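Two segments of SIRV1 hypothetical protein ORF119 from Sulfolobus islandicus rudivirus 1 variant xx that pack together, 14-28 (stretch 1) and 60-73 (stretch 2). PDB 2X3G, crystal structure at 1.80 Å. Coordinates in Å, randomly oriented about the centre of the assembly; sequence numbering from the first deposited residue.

Stretch 1 14-28: IYTYFITITTNYKYG
Stretch 2, residues 60-73: SNGLHYHILVFTNK

How do the two backbones lie together? Strands 15-22 and 64-71 run antiparallel, their N-to-C directions 164° apart and their axes 4.6 Å apart at closest approach, with phi near -115° and psi near 130° through most of both. Tyr-15 faces Thr-71, and the register continues through Tyr-17/Val-69, Ile-19/Ile-67 and Ile-21/Tyr-65; each of these pairs exchanges two N-to-O hydrogen bonds of 2.8 to 2.9 Å, such as Tyr-17 N to Val-69 O at 2.8 Å and Val-69 N to Tyr-17 O at 2.9 Å. The alternating pairs, Thr-16/Phe-70, Phe-18/Leu-68, Thr-20/His-66 and Thr-22/His-64, have CA atoms 4.6 to 4.7 Å apart and contribute CA-H...O contacts instead.

What fills the face carrying Tyr-17, Ile-19 and Ile-21? Mostly hydrocarbon. Ile-19 (m, t) sets CD1 4.0 Å from Val-69 CG2, while Ile-21, chi1 m but chi2 off-well at 99°, brings CD1 to 3.9 Å from Ile-67 CD1 and 4.0 Å from Tyr-65 CB. Ile-67 is also m, t; Val-69 is t. Tyr-17 (m, chi2 -79°) meets the methyl of Thr-71 (t) at its ring edge, CE2 to CG2 3.7 Å. The ring of Tyr-15 (m, chi2 -73°) reaches past Thr-71, its CE2 3.6 Å from Asn-72 O.

Which chemistry occupies the other face? Thr-16, Thr-20 and Thr-22 are all m, and Phe-18 is t with chi2 45°. Thr-20 OG1 and His-66 ND1 share a 3.2 Å hydrogen bond in which either could donate; His-66 is m with chi2 -69°. Its ring and that of Phe-18 are near parallel but slid apart, centroids 5.8 Å apart, so they barely overlap. Leu-68 (m, t) places CD2 3.8 Å from Phe-18 CB and likewise 3.8 Å from Thr-16 CG2. His-64 (t, chi2 87°) holds ND1 3.1 Å from Thr-22 OG1.

How are the ends secured? At one, Asn-72 (m, chi2 -44°) turns OD1 back to accept from Ile-14 N at 2.9 Å. At the other, Thr-23 switches to p, so OG1 accepts from Leu-63 N at 3.0 Å and donates to Tyr-25 O at 2.8 Å; Thr-23 N also bonds Leu-63 O at 3.0 Å. Gly-62 lets the chains close in, its CA 3.1 Å from Thr-23 O, where a CB would clash with that oxygen. Lys-26, m then extended (t, t, t), stretches NZ to Ser-60 O at 2.7 Å.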

# COMPACT_ATOMS: atom_id res chain seq x y z
N ILE A 14 27.67 -6.65 -2.47
CA ILE A 14 28.28 -7.18 -1.26
C ILE A 14 27.39 -6.89 -0.06
O ILE A 14 27.11 -7.78 0.74
CB ILE A 14 29.71 -6.61 -1.06
CG1 ILE A 14 30.65 -7.12 -2.16
CG2 ILE A 14 30.27 -7.01 0.29
CD1 ILE A 14 31.92 -6.33 -2.24
N TYR A 15 26.87 -5.67 -0.01
CA TYR A 15 26.12 -5.20 1.15
C TYR A 15 24.68 -4.88 0.79
O TYR A 15 24.42 -4.15 -0.16
CB TYR A 15 26.77 -3.96 1.75
CG TYR A 15 28.24 -4.16 2.05
CD1 TYR A 15 28.62 -4.95 3.12
CD2 TYR A 15 29.24 -3.60 1.24
CE1 TYR A 15 29.97 -5.18 3.39
CE2 TYR A 15 30.57 -3.82 1.50
CZ TYR A 15 30.94 -4.59 2.59
OH TYR A 15 32.26 -4.83 2.87
N THR A 16 23.75 -5.45 1.56
CA THR A 16 22.33 -5.12 1.50
C THR A 16 21.94 -4.59 2.88
O THR A 16 21.91 -5.36 3.85
CB THR A 16 21.45 -6.34 1.23
OG1 THR A 16 21.78 -6.95 -0.03
CG2 THR A 16 19.99 -5.90 1.21
N TYR A 17 21.68 -3.30 2.96
CA TYR A 17 21.31 -2.65 4.21
C TYR A 17 19.80 -2.44 4.23
O TYR A 17 19.25 -1.88 3.28
CB TYR A 17 21.99 -1.31 4.34
CG TYR A 17 23.48 -1.37 4.48
CD1 TYR A 17 24.06 -1.67 5.69
CD2 TYR A 17 24.31 -1.13 3.38
CE1 TYR A 17 25.44 -1.71 5.84
CE2 TYR A 17 25.71 -1.16 3.52
CZ TYR A 17 26.25 -1.46 4.77
OH TYR A 17 27.59 -1.51 4.95
N PHE A 18 19.16 -2.88 5.31
CA PHE A 18 17.75 -2.69 5.57
C PHE A 18 17.65 -1.63 6.65
O PHE A 18 18.03 -1.87 7.79
CB PHE A 18 17.08 -4.02 5.97
CG PHE A 18 15.66 -3.88 6.42
CD1 PHE A 18 14.77 -3.10 5.72
CD2 PHE A 18 15.21 -4.56 7.54
CE1 PHE A 18 13.46 -2.95 6.15
CE2 PHE A 18 13.91 -4.44 7.97
CZ PHE A 18 13.03 -3.63 7.28
N ILE A 19 17.17 -0.45 6.25
CA ILE A 19 17.05 0.70 7.12
C ILE A 19 15.57 1.03 7.37
O ILE A 19 14.79 1.17 6.44
CB ILE A 19 17.71 1.91 6.46
CG1 ILE A 19 19.09 1.55 5.89
CG2 ILE A 19 17.73 3.12 7.43
CD1 ILE A 19 19.71 2.66 5.05
N THR A 20 15.20 1.13 8.64
CA THR A 20 13.89 1.55 9.02
C THR A 20 13.99 2.89 9.73
O THR A 20 14.79 3.04 10.66
CB THR A 20 13.22 0.52 9.92
OG1 THR A 20 13.28 -0.74 9.27
CG2 THR A 20 11.76 0.88 10.15
N ILE A 21 13.17 3.84 9.31
CA ILE A 21 13.19 5.19 9.86
C ILE A 21 11.78 5.52 10.32
O ILE A 21 10.83 5.32 9.56
CB ILE A 21 13.68 6.22 8.79
CG1 ILE A 21 15.01 5.77 8.19
CG2 ILE A 21 13.77 7.65 9.38
CD1 ILE A 21 14.85 5.08 6.85
N THR A 22 11.65 5.95 11.57
CA THR A 22 10.39 6.44 12.09
C THR A 22 10.56 7.84 12.65
O THR A 22 11.58 8.17 13.25
CB THR A 22 9.86 5.49 13.18
OG1 THR A 22 9.78 4.15 12.63
CG2 THR A 22 8.49 5.93 13.66
N THR A 23 9.54 8.68 12.45
CA THR A 23 9.48 9.96 13.14
C THR A 23 8.16 10.06 13.86
O THR A 23 7.22 9.33 13.56
CB THR A 23 9.58 11.14 12.19
OG1 THR A 23 8.45 11.17 11.32
CG2 THR A 23 10.84 11.04 11.37
N ASN A 24 8.08 10.99 14.81
CA ASN A 24 6.81 11.29 15.48
C ASN A 24 6.18 12.58 14.95
O ASN A 24 5.42 13.23 15.65
CB ASN A 24 6.98 11.33 17.01
CG ASN A 24 7.97 12.39 17.48
OD1 ASN A 24 8.60 13.06 16.67
ND2 ASN A 24 8.12 12.52 18.79
N TYR A 25 6.51 12.95 13.71
CA TYR A 25 5.86 14.08 13.05
C TYR A 25 5.73 13.83 11.55
O TYR A 25 6.52 13.10 10.98
CB TYR A 25 6.62 15.37 13.31
CG TYR A 25 8.07 15.33 12.86
CD1 TYR A 25 9.08 15.01 13.75
CD2 TYR A 25 8.42 15.62 11.54
CE1 TYR A 25 10.41 14.98 13.34
CE2 TYR A 25 9.74 15.59 11.13
CZ TYR A 25 10.74 15.27 12.03
OH TYR A 25 12.05 15.23 11.64
N LYS A 26 4.73 14.46 10.94
CA LYS A 26 4.40 14.23 9.53
C LYS A 26 4.81 15.37 8.60
O LYS A 26 4.79 15.21 7.38
CB LYS A 26 2.89 13.97 9.38
CG LYS A 26 2.50 12.54 9.68
CD LYS A 26 1.01 12.30 9.50
CE LYS A 26 0.73 10.81 9.28
NZ LYS A 26 -0.72 10.48 9.49
N TYR A 27 5.17 16.52 9.17
CA TYR A 27 5.67 17.63 8.37
C TYR A 27 7.03 17.27 7.77
O TYR A 27 7.79 16.46 8.33
CB TYR A 27 5.70 18.96 9.16
CG TYR A 27 6.50 18.93 10.43
CD1 TYR A 27 5.88 18.79 11.67
CD2 TYR A 27 7.89 19.06 10.40
CE1 TYR A 27 6.63 18.76 12.85
CE2 TYR A 27 8.63 19.03 11.56
CZ TYR A 27 8.00 18.88 12.78
OH TYR A 27 8.76 18.86 13.93
N GLY A 28 7.32 17.84 6.61
CA GLY A 28 8.48 17.43 5.83
C GLY A 28 8.11 16.85 4.49
O GLY A 28 6.93 16.58 4.21
N SER A 60 -0.12 7.48 11.58
CA SER A 60 -1.02 8.51 12.07
C SER A 60 -0.25 9.72 12.62
O SER A 60 -0.41 10.83 12.14
CB SER A 60 -1.95 7.94 13.15
OG SER A 60 -2.90 8.90 13.58
N ASN A 61 0.59 9.47 13.63
CA ASN A 61 1.36 10.54 14.28
C ASN A 61 2.65 10.93 13.53
O ASN A 61 3.08 12.09 13.58
CB ASN A 61 1.70 10.15 15.73
CG ASN A 61 2.68 8.99 15.82
OD1 ASN A 61 2.45 7.92 15.25
ND2 ASN A 61 3.79 9.20 16.53
N GLY A 62 3.27 9.98 12.83
CA GLY A 62 4.56 10.24 12.22
C GLY A 62 4.78 9.60 10.88
O GLY A 62 3.84 9.15 10.24
N LEU A 63 6.05 9.58 10.47
CA LEU A 63 6.47 8.93 9.23
C LEU A 63 7.06 7.57 9.54
O LEU A 63 7.61 7.34 10.63
CB LEU A 63 7.53 9.77 8.51
CG LEU A 63 7.18 11.23 8.20
CD1 LEU A 63 8.45 12.08 8.00
CD2 LEU A 63 6.26 11.30 7.01
N HIS A 64 6.94 6.67 8.57
CA HIS A 64 7.54 5.35 8.66
C HIS A 64 8.09 5.01 7.28
O HIS A 64 7.32 4.91 6.31
CB HIS A 64 6.48 4.35 9.10
CG HIS A 64 7.02 3.17 9.83
ND1 HIS A 64 7.22 3.17 11.19
CD2 HIS A 64 7.40 1.94 9.39
CE1 HIS A 64 7.72 2.00 11.56
NE2 HIS A 64 7.83 1.23 10.49
N TYR A 65 9.41 4.90 7.18
CA TYR A 65 10.09 4.57 5.92
C TYR A 65 10.86 3.27 6.07
O TYR A 65 11.43 3.01 7.11
CB TYR A 65 11.13 5.63 5.54
CG TYR A 65 10.71 7.09 5.49
CD1 TYR A 65 11.62 8.09 5.83
CD2 TYR A 65 9.44 7.47 5.08
CE1 TYR A 65 11.28 9.42 5.78
CE2 TYR A 65 9.09 8.79 5.02
CZ TYR A 65 10.02 9.77 5.37
OH TYR A 65 9.70 11.10 5.31
N HIS A 66 10.88 2.46 5.03
CA HIS A 66 11.76 1.29 4.96
C HIS A 66 12.57 1.43 3.70
O HIS A 66 12.03 1.77 2.65
CB HIS A 66 10.99 -0.03 4.94
CG HIS A 66 10.14 -0.27 6.14
ND1 HIS A 66 10.66 -0.51 7.39
CD2 HIS A 66 8.80 -0.32 6.27
CE1 HIS A 66 9.67 -0.69 8.25
NE2 HIS A 66 8.53 -0.57 7.59
N ILE A 67 13.87 1.15 3.79
CA ILE A 67 14.77 1.34 2.69
C ILE A 67 15.72 0.15 2.60
O ILE A 67 16.31 -0.23 3.60
CB ILE A 67 15.58 2.63 2.87
CG1 ILE A 67 14.66 3.85 2.99
CG2 ILE A 67 16.52 2.87 1.69
CD1 ILE A 67 15.42 5.17 3.00
N LEU A 68 15.84 -0.44 1.40
CA LEU A 68 16.96 -1.34 1.10
C LEU A 68 17.98 -0.62 0.24
O LEU A 68 17.65 -0.01 -0.77
CB LEU A 68 16.52 -2.57 0.33
CG LEU A 68 15.80 -3.65 1.10
CD1 LEU A 68 15.40 -4.73 0.09
CD2 LEU A 68 16.68 -4.21 2.19
N VAL A 69 19.22 -0.69 0.68
CA VAL A 69 20.35 -0.12 -0.06
C VAL A 69 21.24 -1.31 -0.45
O VAL A 69 21.69 -2.06 0.40
CB VAL A 69 21.12 0.90 0.79
CG1 VAL A 69 22.42 1.34 0.08
CG2 VAL A 69 20.24 2.13 1.11
N PHE A 70 21.44 -1.48 -1.75
CA PHE A 70 22.38 -2.45 -2.29
C PHE A 70 23.62 -1.71 -2.77
O PHE A 70 23.53 -0.84 -3.62
CB PHE A 70 21.74 -3.13 -3.47
CG PHE A 70 20.42 -3.74 -3.15
CD1 PHE A 70 19.23 -3.05 -3.40
CD2 PHE A 70 20.35 -5.01 -2.59
CE1 PHE A 70 18.01 -3.63 -3.12
CE2 PHE A 70 19.15 -5.59 -2.32
CZ PHE A 70 17.96 -4.89 -2.57
N THR A 71 24.78 -2.10 -2.25
CA THR A 71 26.02 -1.37 -2.48
C THR A 71 27.22 -2.29 -2.26
O THR A 71 27.15 -3.27 -1.52
CB THR A 71 26.11 -0.14 -1.56
OG1 THR A 71 27.27 0.65 -1.87
CG2 THR A 71 26.17 -0.52 -0.08
N ASN A 72 28.32 -1.94 -2.90
CA ASN A 72 29.56 -2.72 -2.81
C ASN A 72 30.55 -2.04 -1.89
O ASN A 72 31.67 -2.52 -1.71
CB ASN A 72 30.11 -2.95 -4.22
CG ASN A 72 29.25 -3.89 -5.01
OD1 ASN A 72 28.81 -4.91 -4.49
ND2 ASN A 72 29.00 -3.57 -6.26
N LYS A 73 30.12 -0.95 -1.25
CA LYS A 73 30.97 -0.19 -0.36
C LYS A 73 30.25 0.01 0.95
O LYS A 73 29.12 0.47 0.95
CB LYS A 73 31.28 1.16 -0.98
CG LYS A 73 32.19 2.02 -0.12
CD LYS A 73 32.71 3.24 -0.86
CE LYS A 73 33.45 4.22 0.07
NZ LYS A 73 34.32 3.53 1.07